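Local coordinates for protein SOXX (Paracoccus pantotrophus, PDB 2C1D) that carries a covalently bound heme c as the SoxX subunit of the SoxXA cytochrome complex that initiates chemotrophic sulfur oxidation, probably by transferring electrons, at residues N40-H45 and P51-P56; V30-T35 and I125-A130; A80-T85 and T89-F94. One frame throughout, in Å; residues are numbered along the deposited sequence.

Interaction 1 (N40-H45 and P51-P56); sequences NCVACH and PDVEFP. With HEC (heme c), chain O.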
loop_
_atom_site.group_PDB
_atom_site.type_symbol
_atom_site.label_atom_id
_atom_site.label_comp_id
_atom_site.label_asym_id
_atom_site.label_seq_id
_atom_site.Cartn_x
_atom_site.Cartn_y
_atom_site.Cartn_z
ATOM N N ASN B 40 -1.942 14.262 13.125
ATOM C CA ASN B 40 -2.197 12.834 12.954
ATOM C C ASN B 40 -1.182 11.988 13.731
ATOM O O ASN B 40 -0.818 10.891 13.305
ATOM C CB ASN B 40 -2.201 12.488 11.460
ATOM C CG ASN B 40 -2.874 11.153 11.158
ATOM O OD1 ASN B 40 -3.772 10.707 11.875
ATOM N ND2 ASN B 40 -2.450 10.522 10.074
ATOM N N CYS B 41 -0.734 12.526 14.867
ATOM C CA CYS B 41 0.333 11.930 15.676
ATOM C C CYS B 41 -0.066 10.540 16.189
ATOM O O CYS B 41 0.752 9.642 16.273
ATOM C CB CYS B 41 0.606 12.814 16.879
ATOM S SG CYS B 41 0.932 14.565 16.498
ATOM N N VAL B 42 -1.340 10.406 16.529
ATOM C CA VAL B 42 -1.897 9.175 17.050
ATOM C C VAL B 42 -1.987 8.046 16.029
ATOM O O VAL B 42 -2.274 6.913 16.422
ATOM C CB VAL B 42 -3.284 9.384 17.727
ATOM C CG1 VAL B 42 -3.157 10.256 18.984
ATOM C CG2 VAL B 42 -4.289 9.979 16.779
ATOM N N ALA B 43 -1.706 8.307 14.746
ATOM C CA ALA B 43 -1.611 7.220 13.772
ATOM C C ALA B 43 -0.423 6.343 14.108
ATOM O O ALA B 43 -0.472 5.144 13.889
ATOM C CB ALA B 43 -1.492 7.719 12.324
ATOM N N CYS B 44 0.639 6.947 14.650
ATOM C CA CYS B 44 1.863 6.222 14.991
ATOM C C CYS B 44 2.142 6.065 16.490
ATOM O O CYS B 44 2.750 5.061 16.877
ATOM C CB CYS B 44 3.051 6.904 14.328
ATOM S SG CYS B 44 2.943 6.843 12.534
ATOM N N HIS B 45 1.704 7.034 17.309
ATOM C CA HIS B 45 1.954 7.083 18.763
ATOM C C HIS B 45 0.700 6.960 19.606
ATOM O O HIS B 45 -0.305 7.619 19.349
ATOM C CB HIS B 45 2.555 8.434 19.205
ATOM C CG HIS B 45 3.875 8.780 18.588
ATOM N ND1 HIS B 45 4.637 7.884 17.886
ATOM C CD2 HIS B 45 4.565 9.940 18.565
ATOM C CE1 HIS B 45 5.734 8.481 17.457
ATOM N NE2 HIS B 45 5.704 9.733 17.836
ATOM N N PRO B 51 -7.195 9.327 26.832
ATOM C CA PRO B 51 -7.814 7.987 26.767
ATOM C C PRO B 51 -8.993 7.837 25.792
ATOM O O PRO B 51 -9.400 6.717 25.442
ATOM C CB PRO B 51 -8.291 7.749 28.219
ATOM C CG PRO B 51 -8.531 9.104 28.759
ATOM C CD PRO B 51 -7.480 9.989 28.118
ATOM N N ASP B 52 -9.547 8.944 25.339
ATOM C CA ASP B 52 -10.723 8.844 24.471
ATOM C C ASP B 52 -10.379 8.792 22.991
ATOM O O ASP B 52 -11.289 8.587 22.168
ATOM C CB ASP B 52 -11.701 9.964 24.763
ATOM C CG ASP B 52 -12.285 9.883 26.188
ATOM O OD1 ASP B 52 -12.262 8.794 26.841
ATOM O OD2 ASP B 52 -12.792 10.878 26.734
ATOM N N VAL B 53 -9.093 8.937 22.636
ATOM C CA VAL B 53 -8.725 8.801 21.229
ATOM C C VAL B 53 -8.659 7.328 20.920
ATOM O O VAL B 53 -8.045 6.533 21.645
ATOM C CB VAL B 53 -7.445 9.580 20.730
ATOM C CG1 VAL B 53 -7.067 10.724 21.657
ATOM C CG2 VAL B 53 -6.286 8.659 20.428
ATOM N N GLU B 54 -9.342 6.959 19.855
ATOM C CA GLU B 54 -9.448 5.562 19.538
ATOM C C GLU B 54 -8.421 5.172 18.468
ATOM O O GLU B 54 -7.895 6.019 17.747
ATOM C CB GLU B 54 -10.909 5.216 19.212
ATOM C CG GLU B 54 -11.436 5.755 17.908
ATOM C CD GLU B 54 -12.926 5.502 17.734
ATOM O OE1 GLU B 54 -13.534 6.185 16.867
ATOM O OE2 GLU B 54 -13.484 4.640 18.468
ATOM N N PHE B 55 -8.104 3.875 18.437
ATOM C CA PHE B 55 -7.152 3.276 17.511
ATOM C C PHE B 55 -5.789 3.963 17.399
ATOM O O PHE B 55 -5.297 4.200 16.304
ATOM C CB PHE B 55 -7.802 3.080 16.147
ATOM C CG PHE B 55 -9.074 2.269 16.206
ATOM C CD1 PHE B 55 -10.303 2.855 15.954
ATOM C CD2 PHE B 55 -9.033 0.920 16.514
ATOM C CE1 PHE B 55 -11.483 2.096 16.025
ATOM C CE2 PHE B 55 -10.200 0.154 16.581
ATOM C CZ PHE B 55 -11.423 0.751 16.336
ATOM N N PRO B 56 -5.137 4.207 18.532
ATOM C CA PRO B 56 -3.762 4.744 18.514
ATOM C C PRO B 56 -2.811 3.721 17.924
ATOM O O PRO B 56 -2.996 2.527 18.141
ATOM C CB PRO B 56 -3.449 4.967 19.985
ATOM C CG PRO B 56 -4.351 3.989 20.697
ATOM C CD PRO B 56 -5.616 3.958 19.907
HETATM FE FE HEC O . 6.642 10.972 16.183
HETATM C CHA HEC O . 9.589 10.038 17.626
HETATM C CHB HEC O . 6.233 13.404 18.501
HETATM C CHC HEC O . 3.875 12.035 14.545
HETATM C CHD HEC O . 6.797 8.249 14.047
HETATM N NA HEC O . 7.735 11.623 17.761
HETATM C C1A HEC O . 8.891 11.061 18.214
HETATM C C2A HEC O . 9.265 11.750 19.428
HETATM C C3A HEC O . 8.333 12.691 19.684
HETATM C C4A HEC O . 7.354 12.619 18.615
HETATM C CMA HEC O . 8.234 13.698 20.844
HETATM C CAA HEC O . 10.533 11.412 20.215
HETATM C CBA HEC O . 10.441 10.041 20.870
HETATM C CGA HEC O . 9.723 10.260 22.148
HETATM O O1A HEC O . 10.321 10.932 23.016
HETATM O O2A HEC O . 8.573 9.788 22.309
HETATM N NB HEC O . 5.308 12.401 16.480
HETATM C C1B HEC O . 5.354 13.368 17.461
HETATM C C2B HEC O . 4.323 14.358 17.199
HETATM C C3B HEC O . 3.653 13.975 16.110
HETATM C C4B HEC O . 4.277 12.751 15.637
HETATM C CMB HEC O . 4.029 15.565 18.103
HETATM C CAB HEC O . 2.464 14.737 15.454
HETATM C CBB HEC O . 2.800 16.046 15.185
HETATM N NC HEC O . 5.501 10.259 14.572
HETATM C C1C HEC O . 4.408 10.873 14.071
HETATM C C2C HEC O . 3.867 10.024 13.012
HETATM C C3C HEC O . 4.758 9.049 12.770
HETATM C C4C HEC O . 5.752 9.129 13.836
HETATM C CMC HEC O . 2.727 10.441 12.068
HETATM C CAC HEC O . 4.698 7.884 11.716
HETATM C CBC HEC O . 4.550 8.160 10.413
HETATM N ND HEC O . 7.999 9.393 15.859
HETATM C C1D HEC O . 7.843 8.361 14.943
HETATM C C2D HEC O . 8.952 7.444 15.084
HETATM C C3D HEC O . 9.820 8.016 16.212
HETATM C C4D HEC O . 9.140 9.210 16.629
HETATM C CMD HEC O . 9.225 6.144 14.279
HETATM C CAD HEC O . 11.135 7.450 16.823
HETATM C CBD HEC O . 12.312 8.058 16.063
HETATM C CGD HEC O . 13.226 6.999 15.481
HETATM O O1D HEC O . 13.172 6.757 14.227
HETATM O O2D HEC O . 13.994 6.412 16.303
#
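V42 and V53 meet behind the CXXCH heme-attachment motif of a c-type cytochrome, C41 to H45, where the loop 51-56 folds back against it. V42 is one of the two residues between the heme-binding cysteines and turns its side chain away from the porphyrin. Its CG1, anti to the carbonyl carbon (chi1 -65°), packs at 3.8 Å on CG2 of V53, the two branched side chains crossing obliquely. Beside this apolar pair the backbone takes over: P56 CA makes a bent CH···O contact of 3.4 Å with V42 O, while P56 CB lies 4.2 Å from H45 O. Facing the other way, C41 and C44 both carry SG anti to their carbonyl carbons and are joined covalently through it to the heme, at CAB and CAC respectively. The turn is drawn together at C41 O, which accepts from both C44 N and H45 N. R193 of the SoxA chain packs on V42 and hydrogen-bonds to E54 O, so the loop belongs to the subunit interface. H45 completes the motif as an axial ligand, its NE2 2.3 Å from the heme iron.

Interaction 2 (V30-T35 and I125-A130); sequences VRIMTT and IEDVVA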
loop_
_atom_site.group_PDB
_atom_site.type_symbol
_atom_site.label_atom_id
_atom_site.label_comp_id
_atom_site.label_asym_id
_atom_site.label_seq_id
_atom_site.Cartn_x
_atom_site.Cartn_y
_atom_site.Cartn_z
ATOM N N VAL B 30 -3.521 19.628 21.467
ATOM C CA VAL B 30 -4.179 18.335 21.534
ATOM C C VAL B 30 -5.037 18.119 20.269
ATOM O O VAL B 30 -5.034 17.036 19.667
ATOM C CB VAL B 30 -5.059 18.220 22.786
ATOM C CG1 VAL B 30 -5.950 16.997 22.728
ATOM C CG2 VAL B 30 -4.178 18.133 24.030
ATOM N N ARG B 31 -5.796 19.139 19.905
ATOM C CA ARG B 31 -6.664 19.036 18.724
ATOM C C ARG B 31 -5.828 18.716 17.486
ATOM O O ARG B 31 -6.169 17.824 16.715
ATOM C CB ARG B 31 -7.466 20.322 18.508
ATOM C CG ARG B 31 -8.595 20.171 17.472
ATOM C CD ARG B 31 -9.320 21.462 17.211
ATOM N NE ARG B 31 -8.452 22.293 16.414
ATOM C CZ ARG B 31 -8.395 22.245 15.087
ATOM N NH1 ARG B 31 -9.234 21.470 14.370
ATOM N NH2 ARG B 31 -7.520 23.000 14.470
ATOM N N ILE B 32 -4.724 19.440 17.320
ATOM C CA ILE B 32 -3.837 19.256 16.183
ATOM C C ILE B 32 -3.296 17.826 16.162
ATOM O O ILE B 32 -3.231 17.194 15.122
ATOM C CB ILE B 32 -2.696 20.309 16.242
ATOM C CG1 ILE B 32 -3.263 21.720 15.997
ATOM C CG2 ILE B 32 -1.586 20.000 15.239
ATOM C CD1 ILE B 32 -2.431 22.833 16.577
ATOM N N MET B 33 -2.923 17.311 17.328
ATOM C CA MET B 33 -2.266 16.013 17.421
ATOM C C MET B 33 -3.222 14.837 17.142
ATOM O O MET B 33 -2.773 13.727 16.821
ATOM C CB MET B 33 -1.612 15.859 18.802
ATOM C CG MET B 33 -0.426 16.819 19.046
ATOM S SD MET B 33 0.003 16.865 20.796
ATOM C CE MET B 33 0.835 15.335 20.934
ATOM N N THR B 34 -4.526 15.088 17.245
ATOM C CA THR B 34 -5.523 14.015 17.185
ATOM C C THR B 34 -6.512 14.196 16.044
ATOM O O THR B 34 -7.562 13.523 15.990
ATOM C CB THR B 34 -6.245 13.933 18.505
ATOM O OG1 THR B 34 -6.829 15.208 18.827
ATOM C CG2 THR B 34 -5.234 13.663 19.647
ATOM N N THR B 35 -6.157 15.090 15.119
ATOM C CA THR B 35 -6.958 15.333 13.935
ATOM C C THR B 35 -6.181 14.794 12.728
ATOM O O THR B 35 -5.000 15.146 12.522
ATOM C CB THR B 35 -7.267 16.837 13.778
ATOM O OG1 THR B 35 -8.019 17.316 14.914
ATOM C CG2 THR B 35 -8.176 17.066 12.552
ATOM N N ILE B 125 2.713 24.144 15.195
ATOM C CA ILE B 125 3.892 23.496 15.775
ATOM C C ILE B 125 4.064 23.955 17.223
ATOM O O ILE B 125 4.287 23.135 18.104
ATOM C CB ILE B 125 5.207 23.794 14.976
ATOM C CG1 ILE B 125 5.122 23.398 13.503
ATOM C CG2 ILE B 125 6.437 23.124 15.668
ATOM C CD1 ILE B 125 5.214 21.998 13.200
ATOM N N GLU B 126 3.966 25.262 17.470
ATOM C CA GLU B 126 4.153 25.807 18.813
ATOM C C GLU B 126 3.098 25.275 19.776
ATOM O O GLU B 126 3.396 25.003 20.953
ATOM C CB GLU B 126 4.129 27.345 18.790
ATOM C CG GLU B 126 5.326 27.966 18.070
ATOM C CD GLU B 126 6.668 27.634 18.692
ATOM O OE1 GLU B 126 6.741 27.561 19.933
ATOM O OE2 GLU B 126 7.650 27.438 17.944
ATOM N N ASP B 127 1.871 25.119 19.267
ATOM C CA ASP B 127 0.749 24.592 20.013
ATOM C C ASP B 127 0.965 23.114 20.402
ATOM O O ASP B 127 0.633 22.701 21.535
ATOM C CB ASP B 127 -0.553 24.735 19.200
ATOM C CG ASP B 127 -1.032 26.192 19.058
ATOM O OD1 ASP B 127 -0.517 27.115 19.724
ATOM O OD2 ASP B 127 -1.972 26.513 18.290
ATOM N N VAL B 128 1.533 22.335 19.483
ATOM C CA VAL B 128 1.812 20.926 19.725
ATOM C C VAL B 128 2.934 20.840 20.779
ATOM O O VAL B 128 2.807 20.129 21.750
ATOM C CB VAL B 128 2.202 20.207 18.440
ATOM C CG1 VAL B 128 2.824 18.822 18.743
ATOM C CG2 VAL B 128 0.959 20.063 17.529
ATOM N N VAL B 129 3.996 21.614 20.588
ATOM C CA VAL B 129 5.115 21.668 21.532
ATOM C C VAL B 129 4.656 21.990 22.957
ATOM O O VAL B 129 5.106 21.347 23.905
ATOM C CB VAL B 129 6.189 22.672 21.082
ATOM C CG1 VAL B 129 7.209 22.937 22.185
ATOM C CG2 VAL B 129 6.902 22.176 19.858
ATOM N N ALA B 130 3.759 22.962 23.100
ATOM C CA ALA B 130 3.291 23.395 24.407
ATOM C C ALA B 130 2.560 22.260 25.113
ATOM O O ALA B 130 2.630 22.128 26.342
ATOM C CB ALA B 130 2.389 24.595 24.285
#
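I32 and M33, at the end of helix 26-33, pack against D127 and V128 on helix 122-133 without a hydrogen bond between them. I32 can be followed outward. Its CB lies 3.9 Å from V128 CG2, and the CG2 branch, anti to the backbone N, presses on that same methyl at 3.4 Å, tighter than usual for two carbons. The other branch leaves through CG1, anti to the carbonyl carbon (chi1 -68°), and ends in CD1, which reaches D127 CB at 3.7 Å, the two side chains crossing at about a right angle. D127 thus offers its aliphatic carbon to the isoleucine, while its OD1 accepts a hydrogen bond from the backbone N of N25. This is the packing of the N-terminal and C-terminal helices of the cytochrome c fold, and V128 also lines the heme pocket. Both V128 methyls are engaged: CG2 touches I32 and M33 CG, whereas CG1 lies 3.8 Å from M33 CG and 4.0 Å from M33 SD. With an alanine here both methyls go, and I32 CG2 and M33 CG would probably be left facing a gap beside the heme. The M33 side chain also touches F131 and L132 farther along the partner helix, as well as C41. Where helix 26-33 ends, two threonines turn back onto carbonyls of its final turn: T34 OG1 donates to V30 O at 2.7 Å, and T35 OG1 to R31 O, which T34 N reaches from the opposite face.

Interaction 3 (A80-T85 and T89-F94); sequences ANAKMT and TFMPAF. With HEC (heme c), chain O.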
loop_
_atom_site.group_PDB
_atom_site.type_symbol
_atom_site.label_atom_id
_atom_site.label_comp_id
_atom_site.label_asym_id
_atom_site.label_seq_id
_atom_site.Cartn_x
_atom_site.Cartn_y
_atom_site.Cartn_z
ATOM N N ALA B 80 8.930 19.954 14.087
ATOM C CA ALA B 80 9.177 20.635 12.821
ATOM C C ALA B 80 9.855 19.718 11.826
ATOM O O ALA B 80 9.490 19.680 10.652
ATOM C CB ALA B 80 10.026 21.914 13.020
ATOM N N ASN B 81 10.868 18.997 12.276
ATOM C CA ASN B 81 11.544 18.069 11.380
ATOM C C ASN B 81 12.357 17.026 12.159
ATOM O O ASN B 81 13.514 17.262 12.519
ATOM C CB ASN B 81 12.418 18.804 10.382
ATOM C CG ASN B 81 12.949 17.893 9.290
ATOM O OD1 ASN B 81 12.890 16.657 9.400
ATOM N ND2 ASN B 81 13.491 18.493 8.239
ATOM N N ALA B 82 11.740 15.863 12.387
ATOM C CA ALA B 82 12.301 14.852 13.270
ATOM C C ALA B 82 13.542 14.226 12.674
ATOM O O ALA B 82 14.393 13.728 13.415
ATOM C CB ALA B 82 11.272 13.804 13.611
ATOM N N LYS B 83 13.666 14.272 11.354
ATOM C CA LYS B 83 14.860 13.802 10.651
ATOM C C LYS B 83 16.157 14.500 11.052
ATOM O O LYS B 83 17.240 13.991 10.756
ATOM C CB LYS B 83 14.685 13.949 9.139
ATOM C CG LYS B 83 13.713 12.932 8.514
ATOM C CD LYS B 83 12.348 13.540 8.183
ATOM C CE LYS B 83 11.557 12.701 7.163
ATOM N NZ LYS B 83 11.244 11.315 7.619
ATOM N N MET B 84 16.064 15.663 11.693
ATOM C CA MET B 84 17.269 16.384 12.138
ATOM C C MET B 84 17.741 15.907 13.511
ATOM O O MET B 84 18.820 16.295 13.976
ATOM C CB MET B 84 17.018 17.894 12.186
ATOM C CG MET B 84 16.612 18.522 10.869
ATOM S SD MET B 84 17.857 18.420 9.602
ATOM C CE MET B 84 19.050 19.729 10.121
ATOM N N THR B 85 16.915 15.098 14.159
ATOM C CA THR B 85 17.259 14.457 15.422
ATOM C C THR B 85 17.536 12.959 15.191
ATOM O O THR B 85 18.534 12.422 15.685
ATOM C CB THR B 85 16.107 14.651 16.422
ATOM O OG1 THR B 85 15.987 16.037 16.785
ATOM C CG2 THR B 85 16.355 13.947 17.748
ATOM N N THR B 89 14.412 8.757 9.954
ATOM C CA THR B 89 13.229 8.324 10.677
ATOM C C THR B 89 11.974 8.285 9.803
ATOM O O THR B 89 11.831 9.042 8.844
ATOM C CB THR B 89 12.977 9.186 11.921
ATOM O OG1 THR B 89 11.822 8.702 12.624
ATOM C CG2 THR B 89 12.631 10.634 11.571
ATOM N N PHE B 90 11.072 7.377 10.169
ATOM C CA PHE B 90 9.792 7.186 9.479
ATOM C C PHE B 90 8.884 8.375 9.803
ATOM O O PHE B 90 8.007 8.718 9.023
ATOM C CB PHE B 90 9.196 5.830 9.932
ATOM C CG PHE B 90 7.836 5.496 9.373
ATOM C CD1 PHE B 90 7.513 5.705 8.028
ATOM C CD2 PHE B 90 6.883 4.918 10.201
ATOM C CE1 PHE B 90 6.238 5.352 7.534
ATOM C CE2 PHE B 90 5.595 4.591 9.714
ATOM C CZ PHE B 90 5.293 4.794 8.370
ATOM N N MET B 91 9.106 9.024 10.949
ATOM C CA MET B 91 8.340 10.215 11.318
ATOM C C MET B 91 8.517 11.289 10.242
ATOM O O MET B 91 9.645 11.686 9.939
ATOM C CB MET B 91 8.799 10.774 12.676
ATOM C CG MET B 91 7.963 11.968 13.142
ATOM S SD MET B 91 8.006 12.195 14.932
ATOM C CE MET B 91 7.560 13.894 15.017
ATOM N N PRO B 92 7.418 11.754 9.644
ATOM C CA PRO B 92 7.522 12.798 8.632
ATOM C C PRO B 92 7.785 14.157 9.293
ATOM O O PRO B 92 7.570 14.313 10.486
ATOM C CB PRO B 92 6.155 12.749 7.943
ATOM C CG PRO B 92 5.193 12.306 9.070
ATOM C CD PRO B 92 6.019 11.358 9.907
ATOM N N ALA B 93 8.272 15.108 8.502
ATOM C CA ALA B 93 8.595 16.460 8.952
ATOM C C ALA B 93 7.357 17.286 8.776
ATOM O O ALA B 93 6.785 17.325 7.686
ATOM C CB ALA B 93 9.732 17.048 8.140
ATOM N N PHE B 94 6.940 17.940 9.850
ATOM C CA PHE B 94 5.716 18.734 9.817
ATOM C C PHE B 94 5.910 20.185 9.396
ATOM O O PHE B 94 4.934 20.872 9.130
ATOM C CB PHE B 94 4.993 18.600 11.146
ATOM C CG PHE B 94 4.369 17.244 11.329
ATOM C CD1 PHE B 94 5.054 16.229 11.961
ATOM C CD2 PHE B 94 3.097 16.981 10.838
ATOM C CE1 PHE B 94 4.467 14.949 12.105
ATOM C CE2 PHE B 94 2.508 15.716 10.996
ATOM C CZ PHE B 94 3.205 14.714 11.632
HETATM FE FE HEC O . 6.642 10.972 16.183
HETATM C CHA HEC O . 9.589 10.038 17.626
HETATM C CHB HEC O . 6.233 13.404 18.501
HETATM C CHC HEC O . 3.875 12.035 14.545
HETATM C CHD HEC O . 6.797 8.249 14.047
HETATM N NA HEC O . 7.735 11.623 17.761
HETATM C C1A HEC O . 8.891 11.061 18.214
HETATM C C2A HEC O . 9.265 11.750 19.428
HETATM C C3A HEC O . 8.333 12.691 19.684
HETATM C C4A HEC O . 7.354 12.619 18.615
HETATM C CMA HEC O . 8.234 13.698 20.844
HETATM C CAA HEC O . 10.533 11.412 20.215
HETATM C CBA HEC O . 10.441 10.041 20.870
HETATM C CGA HEC O . 9.723 10.260 22.148
HETATM O O1A HEC O . 10.321 10.932 23.016
HETATM O O2A HEC O . 8.573 9.788 22.309
HETATM N NB HEC O . 5.308 12.401 16.480
HETATM C C1B HEC O . 5.354 13.368 17.461
HETATM C C2B HEC O . 4.323 14.358 17.199
HETATM C C3B HEC O . 3.653 13.975 16.110
HETATM C C4B HEC O . 4.277 12.751 15.637
HETATM C CMB HEC O . 4.029 15.565 18.103
HETATM C CAB HEC O . 2.464 14.737 15.454
HETATM C CBB HEC O . 2.800 16.046 15.185
HETATM N NC HEC O . 5.501 10.259 14.572
HETATM C C1C HEC O . 4.408 10.873 14.071
HETATM C C2C HEC O . 3.867 10.024 13.012
HETATM C C3C HEC O . 4.758 9.049 12.770
HETATM C C4C HEC O . 5.752 9.129 13.836
HETATM C CMC HEC O . 2.727 10.441 12.068
HETATM C CAC HEC O . 4.698 7.884 11.716
HETATM C CBC HEC O . 4.550 8.160 10.413
HETATM N ND HEC O . 7.999 9.393 15.859
HETATM C C1D HEC O . 7.843 8.361 14.943
HETATM C C2D HEC O . 8.952 7.444 15.084
HETATM C C3D HEC O . 9.820 8.016 16.212
HETATM C C4D HEC O . 9.140 9.210 16.629
HETATM C CMD HEC O . 9.225 6.144 14.279
HETATM C CAD HEC O . 11.135 7.450 16.823
HETATM C CBD HEC O . 12.312 8.058 16.063
HETATM C CGD HEC O . 13.226 6.999 15.481
HETATM O O1D HEC O . 13.172 6.757 14.227
HETATM O O2D HEC O . 13.994 6.412 16.303
HETATM O O HOH W 1 8.813 16.027 12.145
HETATM O O HOH W 2 8.891 10.056 6.841
#
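T89 sets its CG2 methyl against A82 and the aliphatic start of K83, the lysine side chain crossing it at about a right angle. Its OG1 donates to the heme propionate atom O1D at 2.9 Å and accepts from M91 N, an ST turn. R172 of the SoxA chain hydrogen-bonds to T89 O, close to the ammonium of K83. F90 points away from 80-85 and lays one ring face over the heme carbon CBC, near the rim; its carbonyl is bridged by a water to K83 NZ. M91 follows, with its side chain extended from a CG anti to the backbone N (chi1 -176°) so that SD comes to the iron at 2.2 Å. On the way, M91 CG packs on A82 CB at 3.8 Å. K83 bends at chi2 and chi4 and brings NZ to M91 O, a 2.8 Å hydrogen bond made from well above the carbonyl plane. A second water joins P92 O to A82 N, while P92 CD touches CBC of the heme. A93 then lodges its methyl 3.4 Å from N81 OD1, and F94 turns back to the porphyrin, with CBB over one ring face. Together these residues build the methionine-ligand loop of a cytochrome c, with M91 opposite H45 in a His/Met-coordinated heme site.

From the N terminus, helix 26-33 comes first, and interaction 2 pairs it with helix 122-133 about ninety residues later, closing the longest loop; the other two contacts both lie within it. Interaction 1 closes a short loop soon after helix 26-33 and touches interaction 2 directly, with C41 CB packed on M33 O and V53 CG1 on T34 CG2. Interaction 3 comes later, in series with interaction 1, and closes another short loop just after helix 72-81. It meets interaction 2 where I125 CD1 packs on F94 CB and A80 CA. Interactions 1 and 3 do not touch, but the heme joins them, each giving the iron one axial ligand.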